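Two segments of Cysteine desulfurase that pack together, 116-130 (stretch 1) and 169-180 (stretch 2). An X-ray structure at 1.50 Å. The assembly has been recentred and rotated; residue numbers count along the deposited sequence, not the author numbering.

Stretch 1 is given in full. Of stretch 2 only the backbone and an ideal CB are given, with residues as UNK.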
# COMPACT_ATOMS: atom_id res chain seq x y z
N GLY B 116 2.24 0.02 16.99
CA GLY B 116 2.94 -1.14 17.50
C GLY B 116 3.70 -0.98 18.79
O GLY B 116 4.03 -1.96 19.39
N LEU B 117 3.96 0.25 19.17
CA LEU B 117 4.66 0.53 20.40
C LEU B 117 3.77 1.15 21.45
O LEU B 117 4.22 1.36 22.49
CB LEU B 117 5.84 1.51 20.21
CG LEU B 117 6.99 1.01 19.35
CD1 LEU B 117 8.03 2.09 19.26
CD2 LEU B 117 7.60 -0.25 19.92
N GLY B 118 2.52 1.41 21.16
CA GLY B 118 1.65 2.07 22.11
C GLY B 118 1.62 1.42 23.47
O GLY B 118 1.58 2.08 24.46
N HIS B 119 1.66 0.12 23.45
CA HIS B 119 1.59 -0.69 24.73
C HIS B 119 2.76 -0.44 25.64
O HIS B 119 2.61 -0.70 26.85
CB HIS B 119 1.46 -2.19 24.37
CG HIS B 119 2.68 -2.77 23.75
ND1 HIS B 119 3.68 -3.44 24.41
CD2 HIS B 119 3.09 -2.70 22.46
CE1 HIS B 119 4.62 -3.80 23.56
NE2 HIS B 119 4.28 -3.35 22.37
N ILE B 120 3.90 0.10 25.19
CA ILE B 120 5.05 0.28 26.06
C ILE B 120 4.91 1.50 26.97
O ILE B 120 5.69 1.63 27.92
CB ILE B 120 6.39 0.37 25.31
CG1 ILE B 120 6.63 1.72 24.60
CG2 ILE B 120 6.53 -0.77 24.33
CD1 ILE B 120 8.06 1.90 24.05
N PHE B 121 4.05 2.41 26.64
CA PHE B 121 3.95 3.65 27.35
C PHE B 121 3.09 3.62 28.60
O PHE B 121 2.13 2.93 28.64
CB PHE B 121 3.40 4.75 26.41
CG PHE B 121 4.31 5.09 25.27
CD1 PHE B 121 5.30 6.01 25.40
CD2 PHE B 121 4.16 4.48 24.05
CE1 PHE B 121 6.13 6.32 24.37
CE2 PHE B 121 5.01 4.76 23.02
CZ PHE B 121 6.01 5.68 23.20
N LYS B 122 3.49 4.42 29.58
CA LYS B 122 2.78 4.57 30.83
C LYS B 122 2.37 6.03 30.93
O LYS B 122 3.05 6.86 30.44
CB LYS B 122 3.74 4.25 31.99
CG LYS B 122 3.33 4.71 33.35
CD LYS B 122 4.31 4.28 34.42
CE LYS B 122 3.56 4.19 35.74
NZ LYS B 122 4.22 3.56 36.91
N ARG B 123 1.26 6.31 31.58
CA ARG B 123 0.82 7.70 31.78
C ARG B 123 2.00 8.53 32.32
O ARG B 123 2.69 8.10 33.19
CB ARG B 123 -0.35 7.74 32.77
CG ARG B 123 -0.88 9.12 33.11
CD ARG B 123 -2.25 9.11 33.78
NE ARG B 123 -3.31 8.83 32.84
CZ ARG B 123 -3.91 9.75 32.10
NH1 ARG B 123 -3.62 11.03 32.21
NH2 ARG B 123 -4.85 9.38 31.25
N GLY B 124 2.19 9.72 31.75
CA GLY B 124 3.29 10.57 32.07
C GLY B 124 4.64 10.37 31.40
O GLY B 124 5.60 11.15 31.62
N ASP B 125 4.76 9.30 30.61
CA ASP B 125 5.99 9.10 29.82
C ASP B 125 6.04 10.24 28.78
O ASP B 125 4.99 10.84 28.49
CB ASP B 125 6.00 7.78 29.09
CG ASP B 125 6.33 6.58 29.94
OD1 ASP B 125 6.73 6.79 31.13
OD2 ASP B 125 6.23 5.43 29.40
N LYS B 126 7.23 10.45 28.30
CA LYS B 126 7.54 11.52 27.41
C LYS B 126 8.00 11.10 26.03
O LYS B 126 8.80 10.26 25.91
CB LYS B 126 8.67 12.35 28.05
CG LYS B 126 9.14 13.58 27.29
CD LYS B 126 10.03 14.50 28.09
CE LYS B 126 11.25 13.81 28.60
NZ LYS B 126 12.22 14.79 29.08
N ILE B 127 7.46 11.80 25.05
CA ILE B 127 7.85 11.64 23.64
C ILE B 127 8.41 12.98 23.21
O ILE B 127 7.83 13.94 23.49
CB ILE B 127 6.68 11.27 22.76
CG1 ILE B 127 6.21 9.87 23.10
CG2 ILE B 127 7.07 11.25 21.29
CD1 ILE B 127 4.90 9.54 22.48
N VAL B 128 9.54 12.98 22.54
CA VAL B 128 10.19 14.22 22.06
C VAL B 128 10.22 14.18 20.52
O VAL B 128 10.62 13.18 19.98
CB VAL B 128 11.55 14.38 22.62
CG1 VAL B 128 12.31 15.59 22.07
CG2 VAL B 128 11.48 14.43 24.16
N THR B 129 9.90 15.32 19.91
CA THR B 129 10.06 15.46 18.47
C THR B 129 10.52 16.88 18.19
O THR B 129 10.84 17.61 19.07
CB THR B 129 8.78 15.04 17.80
OG1 THR B 129 8.98 15.04 16.39
CG2 THR B 129 7.70 16.06 18.01
N THR B 130 10.58 17.24 16.91
CA THR B 130 10.94 18.61 16.47
C THR B 130 9.67 19.41 16.26
O THR B 130 8.63 18.88 15.98
CB THR B 130 11.84 18.65 15.21
OG1 THR B 130 11.02 18.57 14.03
CG2 THR B 130 12.85 17.64 15.17
N UNK B 169 19.43 17.77 24.29
CA UNK B 169 19.96 16.88 25.31
C UNK B 169 19.11 16.94 26.55
O UNK B 169 18.79 15.89 27.15
CB UNK B 169 21.41 17.23 25.64
N UNK B 170 18.66 18.11 26.91
CA UNK B 170 17.81 18.25 28.04
C UNK B 170 16.50 17.57 27.88
O UNK B 170 16.06 16.91 28.75
CB UNK B 170 17.59 19.73 28.34
N UNK B 171 15.86 17.75 26.74
CA UNK B 171 14.59 17.15 26.51
C UNK B 171 14.62 15.63 26.35
O UNK B 171 13.72 14.99 26.77
CB UNK B 171 13.97 17.79 25.27
N UNK B 172 15.68 15.13 25.75
CA UNK B 172 15.75 13.68 25.41
C UNK B 172 16.07 12.86 26.70
O UNK B 172 15.67 11.71 26.81
CB UNK B 172 16.81 13.43 24.34
N UNK B 173 16.75 13.49 27.67
CA UNK B 173 16.97 12.82 28.98
C UNK B 173 15.62 12.50 29.59
O UNK B 173 14.73 13.34 29.71
CB UNK B 173 17.79 13.69 29.93
N UNK B 174 15.41 11.22 29.92
CA UNK B 174 14.13 10.79 30.44
C UNK B 174 13.03 10.53 29.42
O UNK B 174 11.93 10.23 29.80
CB UNK B 174 13.63 11.85 31.43
N UNK B 175 13.33 10.72 28.10
CA UNK B 175 12.29 10.45 27.15
C UNK B 175 12.17 8.92 26.88
O UNK B 175 13.18 8.26 26.81
CB UNK B 175 12.57 11.22 25.86
N UNK B 176 10.94 8.45 26.63
CA UNK B 176 10.73 7.09 26.25
C UNK B 176 11.04 6.87 24.75
O UNK B 176 11.55 5.79 24.36
CB UNK B 176 9.29 6.69 26.58
N UNK B 177 10.70 7.88 23.97
CA UNK B 177 10.81 7.76 22.49
C UNK B 177 11.07 9.19 21.98
O UNK B 177 10.49 10.15 22.45
CB UNK B 177 9.55 7.15 21.86
N UNK B 178 11.89 9.20 20.94
CA UNK B 178 12.31 10.43 20.22
C UNK B 178 12.00 10.14 18.74
O UNK B 178 12.53 9.11 18.22
CB UNK B 178 13.79 10.77 20.44
N UNK B 179 11.26 11.03 18.10
CA UNK B 179 10.96 10.92 16.69
C UNK B 179 11.39 12.18 15.97
O UNK B 179 10.96 13.23 16.30
CB UNK B 179 9.47 10.65 16.47
N UNK B 180 12.23 12.04 14.97
CA UNK B 180 12.68 13.21 14.22
C UNK B 180 12.76 12.97 12.72
O UNK B 180 13.00 11.89 12.26
CB UNK B 180 14.05 13.66 14.73

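The two stretches meet as neighbouring parallel strands, 126-129 and 177-180, preceded in stretch 2 by the end of a helix and a turn. At position 169, in the helix, nothing of stretch 1 lies within 5.5 Å of the ideal CB, so almost any helix-compatible residue would serve; it is Glu169, which makes no contact. Position 170 is similar, its CB sideways and free of neighbours, and Lys170 leads its long chain away.

Position 171 also points sideways, but its ideal CB lies 4.2 Å from Val128 CG1 and 5.2 Å from Lys126 NZ. An aliphatic residue would fit, as would a long chain able to pass the valine and carry a polar end outward. Lys171 does the latter: its CB stays 4.2 Å from Val128 CG1 while the end leads away, and its backbone O accepts a hydrogen bond from Lys126 NZ at 2.8 Å. At 172 CA-to-CB points away, leaving the choice largely to surroundings other than stretch 1; Ile172 touches it lightly, CG1 lying 4.3 Å from Val128 CG1.

Position 173 is the first to leave helical angles, and its CB, pointing away, has no neighbour in stretch 1. Many residues would suit; Lys173 contributes mainly its backbone O, which receives Lys126 NZ at 3.0 Å, so that one ammonium group binds two carbonyls around the helix end.

Position 174 has phi/psi of 81/0, where a CB would be jammed against the carbonyl O of the preceding residue. This calls for glycine, and Gly174 sits in the type II turn from 172 to 175. A water links its O (2.8 Å) to Lys126 N (2.9 Å).

At 175 the ideal CB is 3.8 Å from Val128 CG2 and 3.9 Å from Lys126 O, which favours a small residue. Ala175 places its methyl CB 3.9 Å from Val128 CG2.

Position 176 points toward stretch 1, near Phe121, Asp125 and Lys126 O. A long chain with an apolar stem and a positive end would suit, though other long residues might fit. In Lys176, CG packs 3.6 Å from Phe121 CE1 and CE lies 3.6 Å from Ile120 CD1. NZ stops 4.4 Å from Asp125 OD2, beyond a salt bridge; a water accepts from NZ and donates to OD2. The backbone N donates to Lys126 O at 2.9 Å.

Position 177 shares a sheet face with Ile127, and its CB is 4.1 Å from Phe121 CZ: a branched or larger apolar residue is expected. Leu177 extends CD1 to 3.7 Å from Leu117 CD1, while CD2 lies 4.1 Å from Ile127 CG2.

Position 178 shares the other face with Val128, suiting beta-branched or other apolar residues; Val178 sets CG2 4.3 Å from Val128 CB. At 179, sideways and near Thr129 OG1, several residues are conceivable. Ala179 bonds through its backbone, N to Val128 O (2.9 Å) and O from Thr129 OG1 (2.7 Å). At 180, CB faces Thr130 CG2 at 4.2 Å, favouring an aliphatic residue; Val180 CG1 approaches that methyl, Thr130 CG2, to 3.9 Å.

Stretch 2, residues 169-180: EKKIKGAKLVAV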
# COMPACT_ATOMS: atom_id res chain seq x y z
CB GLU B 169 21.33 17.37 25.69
CG GLU B 169 22.45 17.16 24.75
CD GLU B 169 23.78 17.69 25.32
OE1 GLU B 169 23.81 18.85 25.79
OE2 GLU B 169 24.76 16.95 25.30
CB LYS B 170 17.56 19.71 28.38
CG LYS B 170 18.79 20.39 28.87
CD LYS B 170 18.70 21.90 28.91
CE LYS B 170 20.02 22.42 29.47
NZ LYS B 170 20.35 23.85 29.27
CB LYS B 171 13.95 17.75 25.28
CG LYS B 171 13.62 19.23 25.41
CD LYS B 171 12.17 19.45 25.14
CE LYS B 171 11.70 20.80 25.61
NZ LYS B 171 12.25 21.90 24.79
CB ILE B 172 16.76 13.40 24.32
CG1 ILE B 172 16.22 14.05 23.01
CG2 ILE B 172 17.01 11.93 24.13
CD1 ILE B 172 17.26 14.03 21.90
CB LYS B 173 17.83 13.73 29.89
CG LYS B 173 18.04 13.12 31.31
CD LYS B 173 18.56 14.18 32.28
CE LYS B 173 18.72 13.63 33.70
NZ LYS B 173 19.62 12.44 33.75
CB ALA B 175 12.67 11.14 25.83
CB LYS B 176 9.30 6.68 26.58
CG LYS B 176 8.92 5.23 26.31
CD LYS B 176 9.35 4.47 27.51
CE LYS B 176 8.91 3.03 27.41
NZ LYS B 176 9.37 2.40 28.68
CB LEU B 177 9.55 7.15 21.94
CG LEU B 177 9.55 6.89 20.39
CD1 LEU B 177 8.77 5.61 20.05
CD2 LEU B 177 9.00 8.06 19.62
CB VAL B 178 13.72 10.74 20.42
CG1 VAL B 178 14.18 11.96 19.62
CG2 VAL B 178 14.11 11.01 21.90
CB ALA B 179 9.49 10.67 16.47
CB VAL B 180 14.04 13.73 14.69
CG1 VAL B 180 14.02 14.02 16.20
CG2 VAL B 180 15.10 12.73 14.36
O HOH W 1 7.08 3.17 30.41
O HOH W 2 7.79 -0.19 28.72
O HOH W 3 9.40 9.08 29.62
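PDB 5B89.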